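Local coordinates for protein malate synthase (Haloferax volcanii, PDB 3OYZ) that catalyses the magnesium-dependent Claisen condensation of acetyl-CoA with glyoxylate and the hydrolysis that gives malate, a step of the glyoxylate cycle, at residues A[189-194]-A[229-234]; A[14-19]-A[255-260]; A[214-219]-A[251-256]. All coordinates share one frame; numbering follows the deposited sequence.

All three contacts belong to one TIM barrel. Contact 2 pairs its first and eighth strands, 13-18 and 255-258, and so closes the ring. Contact 1, about 12 Å away centre to centre, joins the start of helix 190-197 to the loop after strand 226-229, and both contacts touch pyruvate and acetyl-CoA. Contact 3 lies, centre to centre, about 14 Å from contact 1 and 17 Å from contact 2, where helix 210-223 meets the turn entering strand 255-258. Along the chain the order is 14-19, 189-194, 214-219, 229-234, then 251-260, which contacts 2 and 3 share in part. Strand 255-258 and the turn before it thus run from the potassium site between subunits to the active site.

Contact 1 of 3, residues A[189-194]-A[229-234]; sequences GEVDYT and DGPYDD. With MG (magnesium ion), chain D; PYR (pyruvic acid), chain C; ACO (acetyl coenzyme *a), chain B.
The side chains of Glu190 and Asp229 cross at about a right angle, their carboxylate planes 68° apart, with OE2 of Glu190 2.5 Å from OD1 of Asp229. A bend at chi2 (90°) swings CD of Glu190 away from a straight chain, and OE1 comes to rest 3.2 Å from CA of Gly230. This is the tight part of the contact. Two oxygens so near each other suggest that one acid group holds a proton, and Arg244 forms salt bridges with both residues. Asp229 also accepts from the backbone N of Gly230, through OD1 at 2.8 Å. An alanine in place of Asp229 would probably leave OE2 of Glu190 without its close carboxylate neighbour, Gly230 N without this acceptor and Arg244 with one carboxylate fewer. The other side is looser: CG2 of Val191 touches CG of Pro231 at 4.1 Å, and beyond it the loop turns toward the partly exposed Tyr232 and Asp234. Pyruvate and the acetyl group of acetyl-CoA lie beside this apolar pair, with CD of Pro231 3.3 Å from CB of pyruvate. Gly189 is the N-cap of helix 190-197, whose first amides hold and orient the pyruvate carboxylate: Val191 N bonds OXT at 2.8 Å and Asp192 N bonds O at 2.9 Å. Asp192 OD2 binds the magnesium ion at 1.9 Å, alongside Glu158, two waters and pyruvate O and O3. The metal on keto oxygen O3 is consistent with polarising the carbonyl of glyoxylate, whose place pyruvate probably takes, for attack by the acetyl methyl carbon.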
# COMPACT_ATOMS: atom_id res chain seq x y z
N GLY A 189 4.86 -12.11 9.39
CA GLY A 189 4.95 -13.54 9.18
C GLY A 189 4.43 -13.86 7.80
O GLY A 189 3.32 -14.30 7.66
N GLU A 190 5.28 -13.72 6.79
CA GLU A 190 4.82 -13.83 5.40
C GLU A 190 4.21 -15.17 5.04
O GLU A 190 3.38 -15.23 4.14
CB GLU A 190 5.89 -13.44 4.39
CG GLU A 190 5.98 -11.95 4.05
CD GLU A 190 6.92 -11.17 4.95
OE1 GLU A 190 7.22 -11.71 6.03
OE2 GLU A 190 7.31 -10.01 4.63
N VAL A 191 4.58 -16.23 5.77
CA VAL A 191 4.17 -17.57 5.35
C VAL A 191 2.71 -17.79 5.74
O VAL A 191 1.87 -18.06 4.88
CB VAL A 191 5.07 -18.70 5.90
CG1 VAL A 191 4.65 -19.97 5.18
CG2 VAL A 191 6.52 -18.39 5.55
N ASP A 192 2.40 -17.68 7.03
CA ASP A 192 1.00 -17.77 7.43
C ASP A 192 0.16 -16.61 6.85
O ASP A 192 -1.04 -16.79 6.57
CB ASP A 192 0.93 -17.73 8.94
CG ASP A 192 1.17 -19.12 9.57
OD1 ASP A 192 0.54 -20.04 9.02
OD2 ASP A 192 2.01 -19.24 10.50
N TYR A 193 0.79 -15.48 6.55
CA TYR A 193 0.03 -14.38 5.96
C TYR A 193 -0.39 -14.74 4.55
O TYR A 193 -1.54 -14.52 4.16
CB TYR A 193 0.93 -13.15 5.94
CG TYR A 193 0.26 -11.90 5.38
CD1 TYR A 193 -0.58 -11.13 6.19
CD2 TYR A 193 0.51 -11.47 4.07
CE1 TYR A 193 -1.18 -9.93 5.67
CE2 TYR A 193 -0.05 -10.31 3.57
CZ TYR A 193 -0.85 -9.52 4.39
OH TYR A 193 -1.39 -8.39 3.77
N THR A 194 0.51 -15.34 3.77
CA THR A 194 0.18 -15.86 2.43
C THR A 194 -1.01 -16.77 2.43
O THR A 194 -1.89 -16.64 1.56
CB THR A 194 1.37 -16.65 1.85
OG1 THR A 194 2.39 -15.69 1.65
CG2 THR A 194 1.06 -17.31 0.43
N ASP A 229 11.00 -7.81 9.45
CA ASP A 229 10.50 -8.68 8.40
C ASP A 229 10.50 -10.17 8.78
O ASP A 229 11.24 -10.62 9.70
CB ASP A 229 11.21 -8.40 7.07
CG ASP A 229 10.40 -8.91 5.87
OD1 ASP A 229 9.16 -9.08 5.96
OD2 ASP A 229 10.99 -9.15 4.80
N GLY A 230 9.75 -10.94 7.98
CA GLY A 230 9.46 -12.33 8.26
C GLY A 230 10.54 -13.17 7.60
O GLY A 230 11.52 -12.62 7.08
N PRO A 231 10.33 -14.49 7.57
CA PRO A 231 11.44 -15.38 7.20
C PRO A 231 11.72 -15.43 5.70
O PRO A 231 10.84 -15.30 4.85
CB PRO A 231 11.01 -16.72 7.77
CG PRO A 231 9.52 -16.62 7.80
CD PRO A 231 9.26 -15.22 8.28
N TYR A 232 13.00 -15.51 5.39
CA TYR A 232 13.41 -15.62 4.00
C TYR A 232 13.78 -17.10 3.83
O TYR A 232 14.88 -17.52 4.26
CB TYR A 232 14.59 -14.68 3.78
CG TYR A 232 14.98 -14.66 2.32
CD1 TYR A 232 14.36 -13.77 1.44
CD2 TYR A 232 15.97 -15.53 1.82
CE1 TYR A 232 14.65 -13.78 0.10
CE2 TYR A 232 16.32 -15.52 0.46
CZ TYR A 232 15.66 -14.62 -0.37
OH TYR A 232 15.90 -14.58 -1.71
N ASP A 233 12.83 -17.90 3.35
CA ASP A 233 12.95 -19.35 3.57
C ASP A 233 13.84 -20.05 2.53
O ASP A 233 14.14 -21.22 2.71
CB ASP A 233 11.59 -20.08 3.69
CG ASP A 233 10.59 -19.70 2.57
OD1 ASP A 233 10.98 -19.05 1.57
OD2 ASP A 233 9.37 -20.01 2.68
N ASP A 234 14.24 -19.39 1.44
CA ASP A 234 15.35 -19.92 0.61
C ASP A 234 16.69 -19.74 1.31
O ASP A 234 17.45 -18.83 0.94
CB ASP A 234 15.40 -19.16 -0.72
CG ASP A 234 14.16 -19.43 -1.57
OD1 ASP A 234 13.40 -20.36 -1.23
OD2 ASP A 234 13.90 -18.73 -2.57
MG MG D . 3.38 -18.12 11.16
C PYR C . 5.21 -17.15 9.34
O PYR C . 4.01 -17.59 9.43
OXT PYR C . 5.67 -16.57 8.29
CA PYR C . 5.98 -17.21 10.50
O3 PYR C . 5.46 -17.67 11.61
CB PYR C . 7.35 -16.65 10.51
N1A ACO B . 18.91 -22.73 15.77
C2A ACO B . 19.98 -23.33 16.32
N3A ACO B . 20.87 -24.00 15.56
C4A ACO B . 20.74 -24.13 14.22
C5A ACO B . 19.58 -23.47 13.58
C6A ACO B . 18.62 -22.77 14.45
N6A ACO B . 17.54 -22.22 13.83
N7A ACO B . 19.65 -23.72 12.27
C8A ACO B . 20.74 -24.49 12.07
N9A ACO B . 21.42 -24.69 13.21
C1B ACO B . 22.69 -25.48 13.29
C2B ACO B . 22.56 -26.66 12.35
O2B ACO B . 21.91 -27.73 13.03
C3B ACO B . 24.00 -26.95 11.97
O3B ACO B . 24.49 -27.64 13.13
P3B ACO B . 25.77 -28.68 13.17
O7A ACO B . 26.80 -27.75 13.79
O8A ACO B . 25.92 -29.02 11.70
O9A ACO B . 25.35 -29.86 14.01
C4B ACO B . 24.60 -25.56 11.91
O4B ACO B . 23.84 -24.76 12.82
C5B ACO B . 24.45 -24.94 10.52
O5B ACO B . 23.17 -25.34 10.03
P1A ACO B . 22.75 -25.15 8.49
O1A ACO B . 23.49 -26.01 7.52
O2A ACO B . 22.91 -23.67 8.25
O3A ACO B . 21.20 -25.51 8.30
P2A ACO B . 20.66 -27.02 8.30
O4A ACO B . 21.44 -27.54 9.46
O5A ACO B . 20.57 -27.46 6.85
O6A ACO B . 19.09 -26.95 8.72
CBP ACO B . 16.87 -25.93 9.02
CCP ACO B . 18.10 -26.10 8.12
CDP ACO B . 16.22 -27.28 9.31
CEP ACO B . 15.87 -25.09 8.24
CAP ACO B . 17.22 -25.31 10.38
OAP ACO B . 18.04 -24.19 10.06
C9P ACO B . 16.02 -24.81 11.16
O9P ACO B . 15.24 -25.61 11.68
N8P ACO B . 15.85 -23.47 11.21
C7P ACO B . 14.73 -22.92 11.95
C6P ACO B . 13.38 -23.10 11.25
C5P ACO B . 12.40 -22.24 12.02
O5P ACO B . 12.80 -21.58 12.98
N4P ACO B . 11.15 -22.21 11.55
C3P ACO B . 10.08 -21.42 12.12
C2P ACO B . 10.30 -19.92 11.90
S1P ACO B . 9.51 -19.71 10.33
C ACO B . 7.84 -19.62 10.55
O ACO B . 7.27 -19.98 11.56
CH3 ACO B . 7.04 -19.12 9.38
O HOH W 1 4.52 -20.17 11.49
O HOH W 2 3.14 -18.30 13.13

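Contact 2 of 3, residues A[14-19]-A[255-260]; sequences FFTSPT and GIWSLT. With ACO (acetyl coenzyme *a), chain B; PYR (pyruvic acid), chain C.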
# COMPACT_ATOMS: atom_id res chain seq x y z
N PHE A 14 16.36 -11.43 14.28
CA PHE A 14 15.34 -12.04 15.11
C PHE A 14 15.53 -13.48 14.72
O PHE A 14 15.08 -13.90 13.64
CB PHE A 14 13.96 -11.46 14.62
CG PHE A 14 12.74 -12.01 15.31
CD1 PHE A 14 12.17 -11.38 16.41
CD2 PHE A 14 12.06 -13.06 14.73
CE1 PHE A 14 11.03 -11.88 17.02
CE2 PHE A 14 10.90 -13.54 15.29
CZ PHE A 14 10.36 -12.96 16.43
N PHE A 15 16.18 -14.28 15.57
CA PHE A 15 16.54 -15.66 15.13
C PHE A 15 15.74 -16.73 15.83
O PHE A 15 15.81 -16.75 17.04
CB PHE A 15 17.99 -15.86 15.65
CG PHE A 15 18.63 -17.21 15.35
CD1 PHE A 15 18.39 -17.89 14.17
CD2 PHE A 15 19.63 -17.71 16.22
CE1 PHE A 15 19.00 -19.16 13.89
CE2 PHE A 15 20.28 -18.96 15.96
CZ PHE A 15 19.98 -19.66 14.77
N THR A 16 14.99 -17.59 15.16
CA THR A 16 14.26 -18.61 15.89
C THR A 16 15.04 -19.96 15.94
O THR A 16 15.60 -20.36 14.91
CB THR A 16 12.96 -18.93 15.20
OG1 THR A 16 13.25 -18.92 13.81
CG2 THR A 16 11.87 -17.76 15.50
N SER A 17 14.90 -20.69 17.04
CA SER A 17 15.47 -22.05 17.19
C SER A 17 14.43 -23.06 17.67
O SER A 17 13.69 -22.81 18.62
CB SER A 17 16.60 -22.01 18.22
OG SER A 17 17.64 -21.16 17.73
N PRO A 18 14.34 -24.24 17.06
CA PRO A 18 13.37 -25.21 17.59
C PRO A 18 13.68 -25.55 19.05
O PRO A 18 14.84 -25.58 19.44
CB PRO A 18 13.54 -26.42 16.68
CG PRO A 18 14.15 -25.87 15.45
CD PRO A 18 15.05 -24.73 15.86
N THR A 19 12.67 -25.75 19.90
CA THR A 19 12.96 -25.89 21.32
C THR A 19 13.13 -27.38 21.71
O THR A 19 13.66 -27.68 22.78
CB THR A 19 11.80 -25.34 22.13
OG1 THR A 19 10.68 -26.10 21.67
CG2 THR A 19 11.56 -23.87 21.74
N GLY A 255 15.02 -4.63 10.63
CA GLY A 255 15.32 -5.95 11.17
C GLY A 255 14.74 -7.05 10.31
O GLY A 255 13.77 -6.81 9.57
N ILE A 256 15.27 -8.27 10.42
CA ILE A 256 14.74 -9.34 9.59
C ILE A 256 14.81 -10.63 10.37
O ILE A 256 15.65 -10.75 11.24
CB ILE A 256 15.39 -9.47 8.17
CG1 ILE A 256 14.64 -10.49 7.29
CG2 ILE A 256 16.94 -9.81 8.33
CD1 ILE A 256 14.94 -10.39 5.77
N TRP A 257 13.92 -11.57 10.08
CA TRP A 257 13.95 -12.88 10.74
C TRP A 257 15.20 -13.63 10.17
O TRP A 257 15.53 -13.45 9.00
CB TRP A 257 12.72 -13.64 10.31
CG TRP A 257 12.23 -14.76 11.15
CD1 TRP A 257 12.87 -15.98 11.43
CD2 TRP A 257 10.92 -14.84 11.74
NE1 TRP A 257 12.05 -16.74 12.24
CE2 TRP A 257 10.85 -16.08 12.43
CE3 TRP A 257 9.82 -13.95 11.81
CZ2 TRP A 257 9.71 -16.46 13.14
CZ3 TRP A 257 8.71 -14.30 12.54
CH2 TRP A 257 8.64 -15.57 13.19
N SER A 258 15.86 -14.42 11.01
CA SER A 258 16.99 -15.28 10.59
C SER A 258 16.66 -16.72 10.88
O SER A 258 16.10 -16.98 11.93
CB SER A 258 18.23 -14.87 11.37
OG SER A 258 18.67 -13.73 10.70
N LEU A 259 16.88 -17.64 9.94
CA LEU A 259 16.44 -19.02 10.17
C LEU A 259 17.68 -19.89 10.52
O LEU A 259 17.56 -21.02 10.99
CB LEU A 259 15.72 -19.61 8.94
CG LEU A 259 14.40 -18.86 8.65
CD1 LEU A 259 13.82 -19.36 7.38
CD2 LEU A 259 13.51 -19.18 9.86
N THR A 260 18.86 -19.37 10.18
CA THR A 260 20.08 -20.18 10.35
C THR A 260 21.20 -19.34 10.93
O THR A 260 21.21 -18.10 10.81
CB THR A 260 20.59 -20.75 8.99
OG1 THR A 260 21.06 -19.69 8.15
CG2 THR A 260 19.53 -21.54 8.24
N1A ACO B . 18.91 -22.73 15.77
C2A ACO B . 19.98 -23.33 16.32
N3A ACO B . 20.87 -24.00 15.56
C4A ACO B . 20.74 -24.13 14.22
C5A ACO B . 19.58 -23.47 13.58
C6A ACO B . 18.62 -22.77 14.45
N6A ACO B . 17.54 -22.22 13.83
N7A ACO B . 19.65 -23.72 12.27
C8A ACO B . 20.74 -24.49 12.07
N9A ACO B . 21.42 -24.69 13.21
C1B ACO B . 22.69 -25.48 13.29
C2B ACO B . 22.56 -26.66 12.35
O2B ACO B . 21.91 -27.73 13.03
C3B ACO B . 24.00 -26.95 11.97
O3B ACO B . 24.49 -27.64 13.13
P3B ACO B . 25.77 -28.68 13.17
O7A ACO B . 26.80 -27.75 13.79
O8A ACO B . 25.92 -29.02 11.70
O9A ACO B . 25.35 -29.86 14.01
C4B ACO B . 24.60 -25.56 11.91
O4B ACO B . 23.84 -24.76 12.82
C5B ACO B . 24.45 -24.94 10.52
O5B ACO B . 23.17 -25.34 10.03
P1A ACO B . 22.75 -25.15 8.49
O1A ACO B . 23.49 -26.01 7.52
O2A ACO B . 22.91 -23.67 8.25
O3A ACO B . 21.20 -25.51 8.30
P2A ACO B . 20.66 -27.02 8.30
O4A ACO B . 21.44 -27.54 9.46
O5A ACO B . 20.57 -27.46 6.85
O6A ACO B . 19.09 -26.95 8.72
CBP ACO B . 16.87 -25.93 9.02
CCP ACO B . 18.10 -26.10 8.12
CDP ACO B . 16.22 -27.28 9.31
CEP ACO B . 15.87 -25.09 8.24
CAP ACO B . 17.22 -25.31 10.38
OAP ACO B . 18.04 -24.19 10.06
C9P ACO B . 16.02 -24.81 11.16
O9P ACO B . 15.24 -25.61 11.68
N8P ACO B . 15.85 -23.47 11.21
C7P ACO B . 14.73 -22.92 11.95
C6P ACO B . 13.38 -23.10 11.25
C5P ACO B . 12.40 -22.24 12.02
O5P ACO B . 12.80 -21.58 12.98
N4P ACO B . 11.15 -22.21 11.55
C3P ACO B . 10.08 -21.42 12.12
C2P ACO B . 10.30 -19.92 11.90
S1P ACO B . 9.51 -19.71 10.33
C ACO B . 7.84 -19.62 10.55
O ACO B . 7.27 -19.98 11.56
CH3 ACO B . 7.04 -19.12 9.38
C PYR C . 5.21 -17.15 9.34
O PYR C . 4.01 -17.59 9.43
OXT PYR C . 5.67 -16.57 8.29
CA PYR C . 5.98 -17.21 10.50
O3 PYR C . 5.46 -17.67 11.61
CB PYR C . 7.35 -16.65 10.51
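In both Phe14 (chi1 177°) and Trp257 (chi1 -158°) CG stands anti to the backbone N, and the two rings meet on the inner side of a TIM barrel, where parallel strands 13-18 and 255-258, the first and the last, close the ring. The stack is T-shaped: the edge of Phe14 points at the six-membered ring of Trp257, centroids 4.7 Å apart and planes at 65°. CE2 of Phe14 lies over one indole face; CB of pyruvate covers the opposite face, 3.2 Å from CH2 of Trp257. Beneath the rings the backbones pair through Phe14 N to Ile256 O at 3.2 Å and Ser258 N to Phe14 O at 2.8 Å, followed by a weak bond from Thr16 N to Ser258 O. Phe15 and Ser258 face the other way, toward Val264 of helix 261-269, and the Phe15 ring receives Ser258 O at its edge. The strand ends hold acetyl-CoA. Its adenine amino group N6A donates to Thr16 O at 2.9 Å and to Leu259 O, Ser17 OG donates to N1A, and the pantetheine N8P donates to Leu259 O at 3.0 Å. Thr16 links cofactor and indole: OG1 accepts from NE1 of Trp257 at 2.9 Å, which helps fix the rotation of the indole, already held between Phe14 and pyruvate, and gives its own proton to O5P of acetyl-CoA at 2.8 Å.

Contact 3 of 3, residues A[214-219]-A[251-256]; sequences HNTSRG and KGMLGI. With K (potassium ion), chain F.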
# COMPACT_ATOMS: atom_id res chain seq x y z
N HIS A 214 5.46 -2.24 4.23
CA HIS A 214 5.17 -0.83 4.39
C HIS A 214 4.28 -0.54 5.61
O HIS A 214 4.62 0.29 6.46
CB HIS A 214 4.55 -0.17 3.16
CG HIS A 214 4.19 1.27 3.39
ND1 HIS A 214 5.09 2.31 3.17
CD2 HIS A 214 3.06 1.85 3.86
CE1 HIS A 214 4.48 3.46 3.41
NE2 HIS A 214 3.26 3.21 3.86
N ASN A 215 3.15 -1.22 5.68
CA ASN A 215 2.21 -1.04 6.81
C ASN A 215 2.72 -1.44 8.19
O ASN A 215 2.36 -0.77 9.16
CB ASN A 215 0.91 -1.78 6.49
CG ASN A 215 0.23 -1.21 5.22
OD1 ASN A 215 0.59 -0.13 4.70
ND2 ASN A 215 -0.57 -2.05 4.60
N THR A 216 3.62 -2.44 8.25
CA THR A 216 4.16 -2.89 9.54
C THR A 216 5.24 -1.88 9.95
O THR A 216 5.27 -1.42 11.07
CB THR A 216 4.81 -4.24 9.34
OG1 THR A 216 3.75 -5.09 8.85
CG2 THR A 216 5.37 -4.74 10.76
N SER A 217 6.01 -1.41 8.98
CA SER A 217 6.93 -0.30 9.28
C SER A 217 6.27 1.00 9.75
O SER A 217 6.68 1.59 10.76
CB SER A 217 7.88 -0.08 8.08
OG SER A 217 8.64 1.12 8.38
N ARG A 218 5.18 1.44 9.07
CA ARG A 218 4.34 2.55 9.49
C ARG A 218 3.73 2.34 10.84
O ARG A 218 3.79 3.22 11.71
CB ARG A 218 3.22 2.73 8.40
CG ARG A 218 2.16 3.73 8.82
CD ARG A 218 1.21 3.70 7.63
NE ARG A 218 0.34 2.53 7.73
CZ ARG A 218 -0.59 2.19 6.86
NH1 ARG A 218 -0.82 2.94 5.79
NH2 ARG A 218 -1.41 1.19 7.17
N GLY A 219 3.22 1.14 11.06
CA GLY A 219 2.54 0.89 12.32
C GLY A 219 3.55 1.03 13.48
O GLY A 219 3.21 1.56 14.55
N LYS A 251 12.11 0.73 3.25
CA LYS A 251 10.75 0.89 3.81
C LYS A 251 10.85 1.25 5.29
O LYS A 251 9.84 1.47 5.94
CB LYS A 251 9.95 -0.42 3.69
CG LYS A 251 9.79 -0.94 2.24
CD LYS A 251 8.98 -2.22 2.18
CE LYS A 251 8.42 -2.51 0.79
NZ LYS A 251 9.16 -2.01 -0.39
N GLY A 252 12.06 1.29 5.86
CA GLY A 252 12.20 1.58 7.29
C GLY A 252 12.04 0.32 8.15
O GLY A 252 11.84 0.38 9.36
N MET A 253 12.07 -0.84 7.53
CA MET A 253 12.02 -2.10 8.27
C MET A 253 13.45 -2.65 8.39
O MET A 253 13.99 -3.23 7.46
CB MET A 253 11.10 -3.08 7.55
CG MET A 253 10.95 -4.46 8.18
SD MET A 253 9.65 -5.38 7.22
CE MET A 253 8.35 -4.82 8.32
N LEU A 254 14.11 -2.37 9.50
CA LEU A 254 15.58 -2.52 9.52
C LEU A 254 15.97 -3.85 10.11
O LEU A 254 17.16 -4.17 10.17
CB LEU A 254 16.21 -1.38 10.32
CG LEU A 254 15.89 0.05 9.88
CD1 LEU A 254 16.58 1.16 10.71
CD2 LEU A 254 16.08 0.34 8.37
N GLY A 255 15.02 -4.63 10.63
CA GLY A 255 15.32 -5.95 11.17
C GLY A 255 14.74 -7.05 10.31
O GLY A 255 13.77 -6.81 9.57
N ILE A 256 15.27 -8.27 10.42
CA ILE A 256 14.74 -9.34 9.59
C ILE A 256 14.81 -10.63 10.37
O ILE A 256 15.65 -10.75 11.24
CB ILE A 256 15.39 -9.47 8.17
CG1 ILE A 256 14.64 -10.49 7.29
CG2 ILE A 256 16.94 -9.81 8.33
CD1 ILE A 256 14.94 -10.39 5.77
K K F . 9.74 1.96 10.70
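His214 opens the contact at its looser end, with its backbone N 4.1 Å from CD of Lys251, a touch that is doubtful because Lys251 has two conformers. The imidazole turns to another partner, NE2 being hydrogen-bonded to Glu163 of the third subunit. Two residues further along helix 210-223, Thr216 offers CB to the methyl CE of Met253 at 3.7 Å; a bend at chi3 (-92°) directs that methyl to the helix. Thr216 OG1 is hydrogen-bonded to Asp188 and to Leu212 O. Ser217 carries the polar core. With OG anti to the backbone N (chi1 173°), its hydroxyl donates to Lys251 O at 2.7 Å and binds the potassium ion, also at 2.7 Å. The same ion is held by Ser217 O at 3.1 Å and by Gly252 O at 2.9 Å. Gly252 has positive phi (84°), and a CB there would press on Lys251 O and on Ser217 OG. Ser221 and the carbonyl of Met197 of the third subunit join the coordination of the ion. The arrangement is a Schellman motif ending helix 238-249, its Gly252 carbonyl joining Ser217 O and OG, on neighbouring helix 210-223, around a potassium ion at the subunit interface.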